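Local coordinates for protein xyloglucan-specific endo-beta-1,4-glucanase BoGH9A (Bacteroides ovatus, PDB 6DHT) that cleaves internal beta-1,4-glucosidic linkages in the backbone of xyloglucan, releasing xyloglucan oligosaccharides for use by a gut bacterium, at residues T353-E356 with I357-E360; T458-D461 with V462-T465. All coordinates share one frame; numbering follows the deposited sequence.

The two contacts are versions of one turn at two places in the glycoside hydrolase family 9 domain. Contact 1 joins helix 339-353 to helix 356-364, and contact 2 joins helix 439-458 to helix 461-474; each has the order threonine, glycine, lysine, acidic residue, with a tyrosine five positions after the threonine. In both, the threonine hydroxyl meets the edge of that tyrosine ring. The centres of contact 1 and contact 2 lie about 33 Å apart and their nearest atoms about 21 Å apart, so they do not touch. Both are at the surface, away from the predicted catalytic residues and the bound metals, the centre of contact 1 about 29 Å and that of contact 2 about 22 Å from the centre of the chain.

Contact 1 of 2, residues T353-E356 with I357-E360; sequences TGKE and IYRE
Thr353 meets Tyr358 with its hydroxyl at the ring edge: OG1 lies near the ring plane, 3.4 Å from Tyr358 CD2, and the two side chains cross at about a right angle. Beside it, CB of Lys355 approaches the same CD2 of Tyr358 obliquely at 4.0 Å and is equally close to CG2 of Ile357, while the extended lysine chain leads away. With chi1 at 72°, OG1 of Thr353 sits between its own backbone N and carbonyl carbon, turned back so that it accepts from Lys355 N at 3.1 Å in an ST turn. The same hydroxyl is hydrogen-bonded to the carbonyl of Leu349, one helical turn earlier. A valine in place of Thr353 would probably leave the Lys355 N-H without this acceptor and the turn less firmly held. Gly354, with positive phi, is the first residue to leave helix 339-353, and Lys355 is the N-cap of the next. Lys355 O takes two weak bonds, from Tyr358 N (3.1 Å) and Arg359 N (3.4 Å), before Glu360 N closes a regular helical bond on Glu356 O at 3.0 Å. Farther out, Tyr358 OH bonds Glu301 and its ring packs edge-to-face with Tyr304, while Arg359 forms a salt bridge with Asp397. The turn thus folds helix 356-364 back against helix 339-353, where Tyr358 rests on Leu349 and Tyr350.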
loop_
_atom_site.group_PDB
_atom_site.type_symbol
_atom_site.label_atom_id
_atom_site.label_comp_id
_atom_site.label_asym_id
_atom_site.label_seq_id
_atom_site.Cartn_x
_atom_site.Cartn_y
_atom_site.Cartn_z
ATOM N N THR A 353 -4.935 -21.067 -14.728
ATOM C CA THR A 353 -5.077 -22.458 -15.186
ATOM C C THR A 353 -6.150 -22.630 -16.244
ATOM O O THR A 353 -6.126 -23.616 -16.986
ATOM C CB THR A 353 -5.424 -23.432 -14.032
ATOM O OG1 THR A 353 -6.772 -23.235 -13.591
ATOM C CG2 THR A 353 -4.446 -23.302 -12.877
ATOM N N GLY A 354 -7.117 -21.723 -16.286
ATOM C CA GLY A 354 -8.240 -21.851 -17.197
ATOM C C GLY A 354 -9.304 -22.825 -16.738
ATOM O O GLY A 354 -10.324 -22.978 -17.416
ATOM N N LYS A 355 -9.099 -23.462 -15.591
ATOM C CA LYS A 355 -10.011 -24.525 -15.145
ATOM C C LYS A 355 -11.354 -24.034 -14.608
ATOM O O LYS A 355 -11.436 -23.190 -13.702
ATOM C CB LYS A 355 -9.323 -25.450 -14.137
ATOM C CG LYS A 355 -8.141 -26.174 -14.700
ATOM C CD LYS A 355 -7.552 -27.149 -13.698
ATOM C CE LYS A 355 -6.529 -28.056 -14.363
ATOM N NZ LYS A 355 -5.883 -28.955 -13.379
ATOM N N GLU A 356 -12.423 -24.569 -15.182
ATOM C CA GLU A 356 -13.779 -24.181 -14.829
ATOM C C GLU A 356 -14.099 -24.457 -13.360
ATOM O O GLU A 356 -14.928 -23.790 -12.745
ATOM C CB GLU A 356 -14.787 -24.876 -15.765
ATOM C CG GLU A 356 -14.575 -24.529 -17.233
ATOM C CD GLU A 356 -15.475 -25.313 -18.187
ATOM O OE1 GLU A 356 -16.229 -26.201 -17.733
ATOM O OE2 GLU A 356 -15.430 -25.030 -19.403
ATOM N N ILE A 357 -13.426 -25.442 -12.780
ATOM C CA ILE A 357 -13.678 -25.785 -11.398
ATOM C C ILE A 357 -13.325 -24.602 -10.477
ATOM O O ILE A 357 -14.003 -24.358 -9.479
ATOM C CB ILE A 357 -12.929 -27.081 -11.010
ATOM C CG1 ILE A 357 -13.435 -27.615 -9.684
ATOM C CG2 ILE A 357 -11.414 -26.875 -10.993
ATOM C CD1 ILE A 357 -13.039 -29.068 -9.458
ATOM N N TYR A 358 -12.289 -23.847 -10.838
ATOM C CA TYR A 358 -11.950 -22.634 -10.089
ATOM C C TYR A 358 -12.915 -21.474 -10.359
ATOM O O TYR A 358 -13.293 -20.761 -9.441
ATOM C CB TYR A 358 -10.513 -22.207 -10.393
ATOM C CG TYR A 358 -9.463 -23.126 -9.845
ATOM C CD1 TYR A 358 -9.429 -23.416 -8.490
ATOM C CD2 TYR A 358 -8.494 -23.681 -10.658
ATOM C CE1 TYR A 358 -8.480 -24.247 -7.958
ATOM C CE2 TYR A 358 -7.528 -24.527 -10.132
ATOM C CZ TYR A 358 -7.529 -24.799 -8.777
ATOM O OH TYR A 358 -6.570 -25.630 -8.242
ATOM N N ARG A 359 -13.312 -21.298 -11.619
ATOM C CA ARG A 359 -14.302 -20.296 -11.976
ATOM C C ARG A 359 -15.569 -20.421 -11.134
ATOM O O ARG A 359 -16.102 -19.437 -10.635
ATOM C CB ARG A 359 -14.665 -20.393 -13.460
ATOM C CG ARG A 359 -15.734 -19.386 -13.876
ATOM C CD ARG A 359 -16.355 -19.724 -15.199
ATOM N NE ARG A 359 -17.091 -18.576 -15.726
ATOM C CZ ARG A 359 -18.321 -18.217 -15.363
ATOM N NH1 ARG A 359 -18.992 -18.915 -14.468
ATOM N NH2 ARG A 359 -18.892 -17.144 -15.903
ATOM N N GLU A 360 -16.071 -21.644 -10.988
ATOM C CA GLU A 360 -17.310 -21.845 -10.263
ATOM C C GLU A 360 -17.159 -21.407 -8.820
ATOM O O GLU A 360 -18.083 -20.847 -8.256
ATOM C CB GLU A 360 -17.736 -23.320 -10.352
ATOM C CG GLU A 360 -18.889 -23.744 -9.443
ATOM C CD GLU A 360 -20.204 -23.051 -9.758
ATOM O OE1 GLU A 360 -20.342 -22.479 -10.858
ATOM O OE2 GLU A 360 -21.109 -23.080 -8.897
#

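Contact 2 of 2, residues T458-D461 with V462-T465; sequences TGKD and VYLT. With EDO (1,2-ethanediol), chain N.
Tyr463 lies with one ring edge toward Thr458 and with the chain of Lys460 running obliquely past it. Thr458 OG1 is in the ring plane, 3.5 Å from Tyr463 CE2, its side chain at about a right angle to the tyrosine's. Lys460 touches the ring with CB and CD, the latter 3.9 Å from Tyr463 CE2; a bend at chi3 (53°) then carries its amine along toward the phenol. There one water, in the ring plane, accepts from Lys460 NZ at 3.1 Å and donates to Tyr463 OH at 2.8 Å, so the two polar ends are bridged. Tyr463 OH is also hydrogen-bonded to Asp413, on helix 395-416, whose Leu409 and Ala412 pack on this buried tyrosine. On the far side of the turn, Asp461 OD1 accepts from O1 of an ethanediol, probably from the crystallisation liquor, at 2.6 Å, and Leu464 CD2 lies against the same molecule. Thr458 OG1, hydrogen-bonded to Ala454 O one helical turn earlier, also accepts from Lys460 N at 3.1 Å. This is an ST turn with positive-phi Gly459 at its middle, a short connection joining helix 439-458 to helix 461-474 in the (alpha/alpha)6 barrel domain characteristic of family 9 glycoside hydrolases.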
loop_
_atom_site.group_PDB
_atom_site.type_symbol
_atom_site.label_atom_id
_atom_site.label_comp_id
_atom_site.label_asym_id
_atom_site.label_seq_id
_atom_site.Cartn_x
_atom_site.Cartn_y
_atom_site.Cartn_z
ATOM N N THR A 458 -13.733 3.268 -17.887
ATOM C CA THR A 458 -14.724 4.173 -18.510
ATOM C C THR A 458 -14.141 5.272 -19.371
ATOM O O THR A 458 -14.819 5.768 -20.293
ATOM C CB THR A 458 -15.596 4.881 -17.455
ATOM O OG1 THR A 458 -14.776 5.716 -16.602
ATOM C CG2 THR A 458 -16.383 3.875 -16.620
ATOM N N GLY A 459 -12.904 5.690 -19.104
ATOM C CA GLY A 459 -12.329 6.855 -19.766
ATOM C C GLY A 459 -12.881 8.175 -19.243
ATOM O O GLY A 459 -12.594 9.232 -19.830
ATOM N N LYS A 460 -13.679 8.140 -18.175
ATOM C CA LYS A 460 -14.245 9.372 -17.604
ATOM C C LYS A 460 -13.220 10.041 -16.696
ATOM O O LYS A 460 -12.917 9.545 -15.595
ATOM C CB LYS A 460 -15.537 9.091 -16.842
ATOM C CG LYS A 460 -16.693 8.614 -17.716
ATOM C CD LYS A 460 -17.932 8.203 -16.905
ATOM C CE LYS A 460 -18.384 9.298 -15.938
ATOM N NZ LYS A 460 -19.798 9.107 -15.483
ATOM N N ASP A 461 -12.723 11.184 -17.168
ATOM C CA ASP A 461 -11.660 11.929 -16.514
ATOM C C ASP A 461 -11.990 12.276 -15.069
ATOM O O ASP A 461 -11.086 12.366 -14.248
ATOM C CB ASP A 461 -11.362 13.231 -17.275
ATOM C CG ASP A 461 -10.602 13.011 -18.573
ATOM O OD1 ASP A 461 -9.863 12.018 -18.708
ATOM O OD2 ASP A 461 -10.722 13.867 -19.472
ATOM N N VAL A 462 -13.265 12.461 -14.738
ATOM C CA VAL A 462 -13.641 12.867 -13.385
ATOM C C VAL A 462 -13.133 11.886 -12.321
ATOM O O VAL A 462 -12.748 12.281 -11.229
ATOM C CB VAL A 462 -15.180 13.087 -13.282
ATOM C CG1 VAL A 462 -15.938 11.788 -13.462
ATOM C CG2 VAL A 462 -15.553 13.768 -11.993
ATOM N N TYR A 463 -13.122 10.597 -12.636
ATOM C CA TYR A 463 -12.656 9.640 -11.646
ATOM C C TYR A 463 -11.149 9.818 -11.387
ATOM O O TYR A 463 -10.696 9.764 -10.239
ATOM C CB TYR A 463 -12.922 8.242 -12.171
ATOM C CG TYR A 463 -14.385 7.863 -12.321
ATOM C CD1 TYR A 463 -15.298 8.031 -11.298
ATOM C CD2 TYR A 463 -14.836 7.296 -13.501
ATOM C CE1 TYR A 463 -16.611 7.657 -11.439
ATOM C CE2 TYR A 463 -16.137 6.904 -13.646
ATOM C CZ TYR A 463 -17.020 7.081 -12.631
ATOM O OH TYR A 463 -18.333 6.698 -12.784
ATOM N N LEU A 464 -10.383 10.016 -12.447
ATOM C CA LEU A 464 -8.944 10.220 -12.331
ATOM C C LEU A 464 -8.628 11.539 -11.619
ATOM O O LEU A 464 -7.729 11.607 -10.784
ATOM C CB LEU A 464 -8.291 10.147 -13.701
ATOM C CG LEU A 464 -6.774 10.238 -13.720
ATOM C CD1 LEU A 464 -6.196 9.092 -12.926
ATOM C CD2 LEU A 464 -6.267 10.224 -15.134
ATOM N N THR A 465 -9.397 12.579 -11.933
ATOM C CA THR A 465 -9.216 13.868 -11.298
ATOM C C THR A 465 -9.346 13.704 -9.801
ATOM O O THR A 465 -8.565 14.294 -9.022
ATOM C CB THR A 465 -10.262 14.853 -11.827
ATOM O OG1 THR A 465 -9.981 15.118 -13.194
ATOM C CG2 THR A 465 -10.195 16.172 -11.086
HETATM C C1 EDO N . -7.774 13.783 -16.922
HETATM O O1 EDO N . -7.711 12.433 -17.395
HETATM C C2 EDO N . -8.260 13.794 -15.476
HETATM O O2 EDO N . -7.145 13.836 -14.575
HETATM O O HOH W 1 -19.695 5.984 -15.181
#